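Long-range contact in restriction endonuclease LpnPI (Legionella pneumophila subsp. pneumophila str. Philadelphia 1, PDB 4RZL), which is a cytosine modification-dependent restriction endonuclease, represented here by its N-terminal SRA-type DNA-recognition domain: residues F14-A26 with L188-S200. Sequence-based numbering, arbitrary orientation.
Sequences FDTLANADLIIDA and LNIPMVSRKWINS
Leu22 and Val193 form the hydrogen-bonded pair of a two-stranded antiparallel sheet in which strand 22-23 meets strand 192-193, more than 160 residues along the chain, with helix 195-199 alongside, all next to strand 147-155 of the large mixed sheet. Two bonds tie this pair, Leu22 N to Val193 O at 2.8 Å and Val193 N to Leu22 O at 2.7 Å, and Ile24 N extends the pairing by donating to Pro191 O. Leu22 and Val193 point to the same face, both buried, Leu22 against Phe149 and Val193 against Val152; there Leu22 CG meets Ile198 CD1 at 3.8 Å, the two side chains crossing at about a right angle. Ile23 and Met192 occupy the other face, CG1 against CG at 4.1 Å. Beyond the strands, Arg195 reaches back from the first residue of helix 195-199. Bends at chi2 (54°) and chi3 (43°) fold its chain so that NE and NH2 both donate to Ala20 O, at 2.9 and 2.8 Å, in bent bonds; NH2 uses a lone pair, NE comes from above the carbonyl plane. Ala18 O lies over the guanidinium centre without a hydrogen bond, Ile198 CB over the opposite face; bonds to Ala20, Asn199 OD1 and Ile44 O probably hold the group in place. Asp21 OD1 accepts from Arg195 N at 2.8 Å on its anti side. Ser194 OG, bonded also to Asp208, accepts from Trp197 N, an N-cap starting helix 195-199 directly after strand 192-193 in this SRA-type DNA-recognition domain.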
loop_
_atom_site.group_PDB
_atom_site.type_symbol
_atom_site.label_atom_id
_atom_site.label_comp_id
_atom_site.label_asym_id
_atom_site.label_seq_id
_atom_site.Cartn_x
_atom_site.Cartn_y
_atom_site.Cartn_z
ATOM N N PHE A 14 16.090 -12.077 5.997
ATOM C CA PHE A 14 16.438 -10.662 5.995
ATOM C C PHE A 14 17.631 -10.350 5.112
ATOM O O PHE A 14 17.708 -9.281 4.514
ATOM C CB PHE A 14 16.717 -10.187 7.421
ATOM C CG PHE A 14 17.075 -8.727 7.519
ATOM C CD1 PHE A 14 16.114 -7.747 7.314
ATOM C CD2 PHE A 14 18.369 -8.334 7.840
ATOM C CE1 PHE A 14 16.435 -6.393 7.415
ATOM C CE2 PHE A 14 18.699 -6.982 7.954
ATOM C CZ PHE A 14 17.733 -6.010 7.733
ATOM N N ASP A 15 18.563 -11.282 4.990
ATOM C CA ASP A 15 19.742 -10.977 4.195
ATOM C C ASP A 15 19.535 -11.288 2.707
ATOM O O ASP A 15 20.448 -11.107 1.911
ATOM C CB ASP A 15 20.966 -11.717 4.753
ATOM C CG ASP A 15 20.956 -13.198 4.437
ATOM O OD1 ASP A 15 19.862 -13.802 4.429
ATOM O OD2 ASP A 15 22.050 -13.759 4.200
ATOM N N THR A 16 18.329 -11.714 2.321
ATOM C CA THR A 16 18.025 -11.927 0.899
ATOM C C THR A 16 17.076 -10.870 0.314
ATOM O O THR A 16 16.631 -10.992 -0.833
ATOM C CB THR A 16 17.430 -13.333 0.632
ATOM O OG1 THR A 16 16.132 -13.442 1.234
ATOM C CG2 THR A 16 18.349 -14.414 1.199
ATOM N N LEU A 17 16.745 -9.854 1.108
ATOM C CA LEU A 17 15.727 -8.872 0.723
ATOM C C LEU A 17 16.148 -7.931 -0.412
ATOM O O LEU A 17 15.322 -7.535 -1.242
ATOM C CB LEU A 17 15.332 -8.022 1.940
ATOM C CG LEU A 17 14.713 -8.798 3.102
ATOM C CD1 LEU A 17 14.221 -7.845 4.191
ATOM C CD2 LEU A 17 13.605 -9.732 2.656
ATOM N N ALA A 18 17.429 -7.572 -0.451
ATOM C CA ALA A 18 17.888 -6.524 -1.357
ATOM C C ALA A 18 17.716 -6.829 -2.847
ATOM O O ALA A 18 17.572 -5.900 -3.651
ATOM C CB ALA A 18 19.354 -6.191 -1.060
ATOM N N ASN A 19 17.720 -8.102 -3.235
ATOM C CA ASN A 19 17.510 -8.423 -4.650
ATOM C C ASN A 19 16.264 -9.292 -4.857
ATOM O O ASN A 19 16.098 -9.913 -5.906
ATOM C CB ASN A 19 18.738 -9.101 -5.270
ATOM C CG ASN A 19 18.959 -10.497 -4.735
ATOM O OD1 ASN A 19 18.594 -10.793 -3.602
ATOM N ND2 ASN A 19 19.553 -11.361 -5.548
ATOM N N ALA A 20 15.391 -9.334 -3.857
ATOM C CA ALA A 20 14.174 -10.142 -3.939
ATOM C C ALA A 20 13.159 -9.573 -4.943
ATOM O O ALA A 20 13.113 -8.371 -5.192
ATOM C CB ALA A 20 13.523 -10.245 -2.562
ATOM N N ASP A 21 12.346 -10.454 -5.509
ATOM C CA ASP A 21 11.135 -10.041 -6.196
ATOM C C ASP A 21 10.030 -9.852 -5.154
ATOM O O ASP A 21 10.070 -10.466 -4.081
ATOM C CB ASP A 21 10.698 -11.087 -7.228
ATOM C CG ASP A 21 11.808 -11.448 -8.212
ATOM O OD1 ASP A 21 12.189 -10.590 -9.030
ATOM O OD2 ASP A 21 12.284 -12.606 -8.174
ATOM N N LEU A 22 9.039 -9.027 -5.471
ATOM C CA LEU A 22 7.841 -8.927 -4.632
ATOM C C LEU A 22 6.749 -9.884 -5.133
ATOM O O LEU A 22 6.204 -9.719 -6.227
ATOM C CB LEU A 22 7.313 -7.486 -4.585
ATOM C CG LEU A 22 8.125 -6.549 -3.674
ATOM C CD1 LEU A 22 7.680 -5.088 -3.846
ATOM C CD2 LEU A 22 7.985 -7.005 -2.219
ATOM N N ILE A 23 6.439 -10.880 -4.314
ATOM C CA ILE A 23 5.519 -11.959 -4.677
ATOM C C ILE A 23 4.274 -11.948 -3.791
ATOM O O ILE A 23 4.388 -11.833 -2.574
ATOM C CB ILE A 23 6.220 -13.327 -4.559
ATOM C CG1 ILE A 23 7.318 -13.432 -5.625
ATOM C CG2 ILE A 23 5.214 -14.485 -4.715
ATOM C CD1 ILE A 23 8.159 -14.678 -5.517
ATOM N N ILE A 24 3.100 -12.061 -4.410
ATOM C CA ILE A 24 1.826 -12.056 -3.692
ATOM C C ILE A 24 1.855 -12.999 -2.492
ATOM O O ILE A 24 2.130 -14.195 -2.629
ATOM C CB ILE A 24 0.648 -12.441 -4.609
ATOM C CG1 ILE A 24 0.312 -11.286 -5.557
ATOM C CG2 ILE A 24 -0.580 -12.831 -3.775
ATOM C CD1 ILE A 24 -0.217 -10.044 -4.848
ATOM N N ASP A 25 1.632 -12.407 -1.320
ATOM C CA ASP A 25 1.540 -13.083 -0.024
ATOM C C ASP A 25 2.821 -13.779 0.436
ATOM O O ASP A 25 2.797 -14.550 1.390
ATOM C CB ASP A 25 0.371 -14.064 -0.025
ATOM C CG ASP A 25 -0.973 -13.351 -0.062
ATOM O OD1 ASP A 25 -1.003 -12.134 0.246
ATOM O OD2 ASP A 25 -1.994 -13.996 -0.380
ATOM N N ALA A 26 3.939 -13.484 -0.213
ATOM C CA ALA A 26 5.229 -13.943 0.286
ATOM C C ALA A 26 5.581 -13.129 1.533
ATOM O O ALA A 26 5.127 -11.997 1.676
ATOM C CB ALA A 26 6.308 -13.806 -0.779
ATOM N N LEU A 188 -4.576 -5.330 -7.925
ATOM C CA LEU A 188 -4.431 -5.729 -9.324
ATOM C C LEU A 188 -3.958 -7.177 -9.503
ATOM O O LEU A 188 -3.227 -7.720 -8.673
ATOM C CB LEU A 188 -3.455 -4.798 -10.030
ATOM C CG LEU A 188 -3.839 -3.326 -10.088
ATOM C CD1 LEU A 188 -2.705 -2.524 -10.711
ATOM C CD2 LEU A 188 -5.133 -3.145 -10.878
ATOM N N ASN A 189 -4.358 -7.782 -10.616
ATOM C CA ASN A 189 -3.899 -9.115 -10.964
ATOM C C ASN A 189 -2.435 -9.083 -11.406
ATOM O O ASN A 189 -2.121 -9.207 -12.588
ATOM C CB ASN A 189 -4.793 -9.711 -12.063
ATOM C CG ASN A 189 -4.432 -11.153 -12.405
ATOM O OD1 ASN A 189 -3.696 -11.818 -11.677
ATOM N ND2 ASN A 189 -4.949 -11.636 -13.525
ATOM N N ILE A 190 -1.549 -8.885 -10.440
ATOM C CA ILE A 190 -0.111 -8.895 -10.659
ATOM C C ILE A 190 0.476 -9.846 -9.637
ATOM O O ILE A 190 0.545 -9.512 -8.453
ATOM C CB ILE A 190 0.520 -7.508 -10.479
ATOM C CG1 ILE A 190 -0.023 -6.524 -11.521
ATOM C CG2 ILE A 190 2.047 -7.610 -10.508
ATOM C CD1 ILE A 190 0.504 -5.109 -11.368
ATOM N N PRO A 191 0.856 -11.056 -10.074
ATOM C CA PRO A 191 1.374 -12.038 -9.106
ATOM C C PRO A 191 2.774 -11.699 -8.590
ATOM O O PRO A 191 3.153 -12.184 -7.532
ATOM C CB PRO A 191 1.390 -13.353 -9.898
ATOM C CG PRO A 191 1.410 -12.927 -11.368
ATOM C CD PRO A 191 0.645 -11.629 -11.421
ATOM N N MET A 192 3.520 -10.882 -9.324
ATOM C CA MET A 192 4.909 -10.603 -8.978
ATOM C C MET A 192 5.399 -9.268 -9.513
ATOM O O MET A 192 5.168 -8.919 -10.680
ATOM C CB MET A 192 5.830 -11.717 -9.516
ATOM C CG MET A 192 7.297 -11.479 -9.217
ATOM S SD MET A 192 8.392 -12.685 -9.980
ATOM C CE MET A 192 8.588 -11.945 -11.593
ATOM N N VAL A 193 6.091 -8.520 -8.662
ATOM C CA VAL A 193 6.833 -7.359 -9.126
ATOM C C VAL A 193 8.314 -7.727 -9.144
ATOM O O VAL A 193 8.886 -8.049 -8.103
ATOM C CB VAL A 193 6.609 -6.144 -8.237
ATOM C CG1 VAL A 193 7.347 -4.927 -8.818
ATOM C CG2 VAL A 193 5.105 -5.874 -8.113
ATOM N N SER A 194 8.928 -7.704 -10.324
ATOM C CA SER A 194 10.301 -8.211 -10.460
ATOM C C SER A 194 11.353 -7.285 -9.838
ATOM O O SER A 194 11.155 -6.070 -9.767
ATOM C CB SER A 194 10.633 -8.422 -11.934
ATOM O OG SER A 194 10.879 -7.171 -12.532
ATOM N N ARG A 195 12.475 -7.860 -9.401
ATOM C CA ARG A 195 13.601 -7.061 -8.935
ATOM C C ARG A 195 14.061 -6.046 -9.986
ATOM O O ARG A 195 14.423 -4.915 -9.641
ATOM C CB ARG A 195 14.760 -7.969 -8.509
ATOM C CG ARG A 195 16.072 -7.226 -8.214
ATOM C CD ARG A 195 15.942 -6.102 -7.191
ATOM N NE ARG A 195 15.120 -6.437 -6.041
ATOM C CZ ARG A 195 14.803 -5.573 -5.080
ATOM N NH1 ARG A 195 15.226 -4.318 -5.150
ATOM N NH2 ARG A 195 14.064 -5.958 -4.050
ATOM N N LYS A 196 14.044 -6.449 -11.253
ATOM C CA LYS A 196 14.385 -5.547 -12.349
ATOM C C LYS A 196 13.481 -4.323 -12.315
ATOM O O LYS A 196 13.961 -3.191 -12.390
ATOM C CB LYS A 196 14.255 -6.247 -13.707
ATOM C CG LYS A 196 14.602 -5.353 -14.926
ATOM C CD LYS A 196 14.508 -6.134 -16.229
ATOM C CE LYS A 196 14.618 -5.233 -17.458
ATOM N NZ LYS A 196 15.961 -4.594 -17.571
ATOM N N TRP A 197 12.175 -4.552 -12.176
ATOM C CA TRP A 197 11.242 -3.436 -12.101
ATOM C C TRP A 197 11.571 -2.544 -10.921
ATOM O O TRP A 197 11.661 -1.330 -11.072
ATOM C CB TRP A 197 9.787 -3.908 -11.998
ATOM C CG TRP A 197 8.833 -2.786 -12.281
ATOM C CD1 TRP A 197 8.192 -2.523 -13.465
ATOM C CD2 TRP A 197 8.467 -1.727 -11.383
ATOM N NE1 TRP A 197 7.421 -1.388 -13.343
ATOM C CE2 TRP A 197 7.578 -0.878 -12.080
ATOM C CE3 TRP A 197 8.781 -1.427 -10.053
ATOM C CZ2 TRP A 197 7.012 0.247 -11.489
ATOM C CZ3 TRP A 197 8.220 -0.305 -9.475
ATOM C CH2 TRP A 197 7.346 0.513 -10.190
ATOM N N ILE A 198 11.754 -3.149 -9.749
ATOM C CA ILE A 198 11.968 -2.397 -8.512
ATOM C C ILE A 198 13.245 -1.556 -8.553
ATOM O O ILE A 198 13.252 -0.414 -8.084
ATOM C CB ILE A 198 12.005 -3.344 -7.282
ATOM C CG1 ILE A 198 10.679 -4.108 -7.160
ATOM C CG2 ILE A 198 12.265 -2.569 -6.005
ATOM C CD1 ILE A 198 10.730 -5.261 -6.169
ATOM N N ASN A 199 14.325 -2.117 -9.095
ATOM C CA ASN A 199 15.570 -1.362 -9.261
ATOM C C ASN A 199 15.411 -0.231 -10.274
ATOM O O ASN A 199 16.188 0.716 -10.289
ATOM C CB ASN A 199 16.730 -2.267 -9.697
ATOM C CG ASN A 199 17.301 -3.092 -8.551
ATOM O OD1 ASN A 199 17.016 -2.841 -7.379
ATOM N ND2 ASN A 199 18.144 -4.060 -8.888
ATOM N N SER A 200 14.424 -0.365 -11.149
ATOM C CA SER A 200 14.184 0.619 -12.192
ATOM C C SER A 200 12.939 1.442 -11.851
ATOM O O SER A 200 12.168 1.837 -12.721
ATOM C CB SER A 200 14.041 -0.067 -13.543
ATOM O OG SER A 200 13.994 0.888 -14.586
#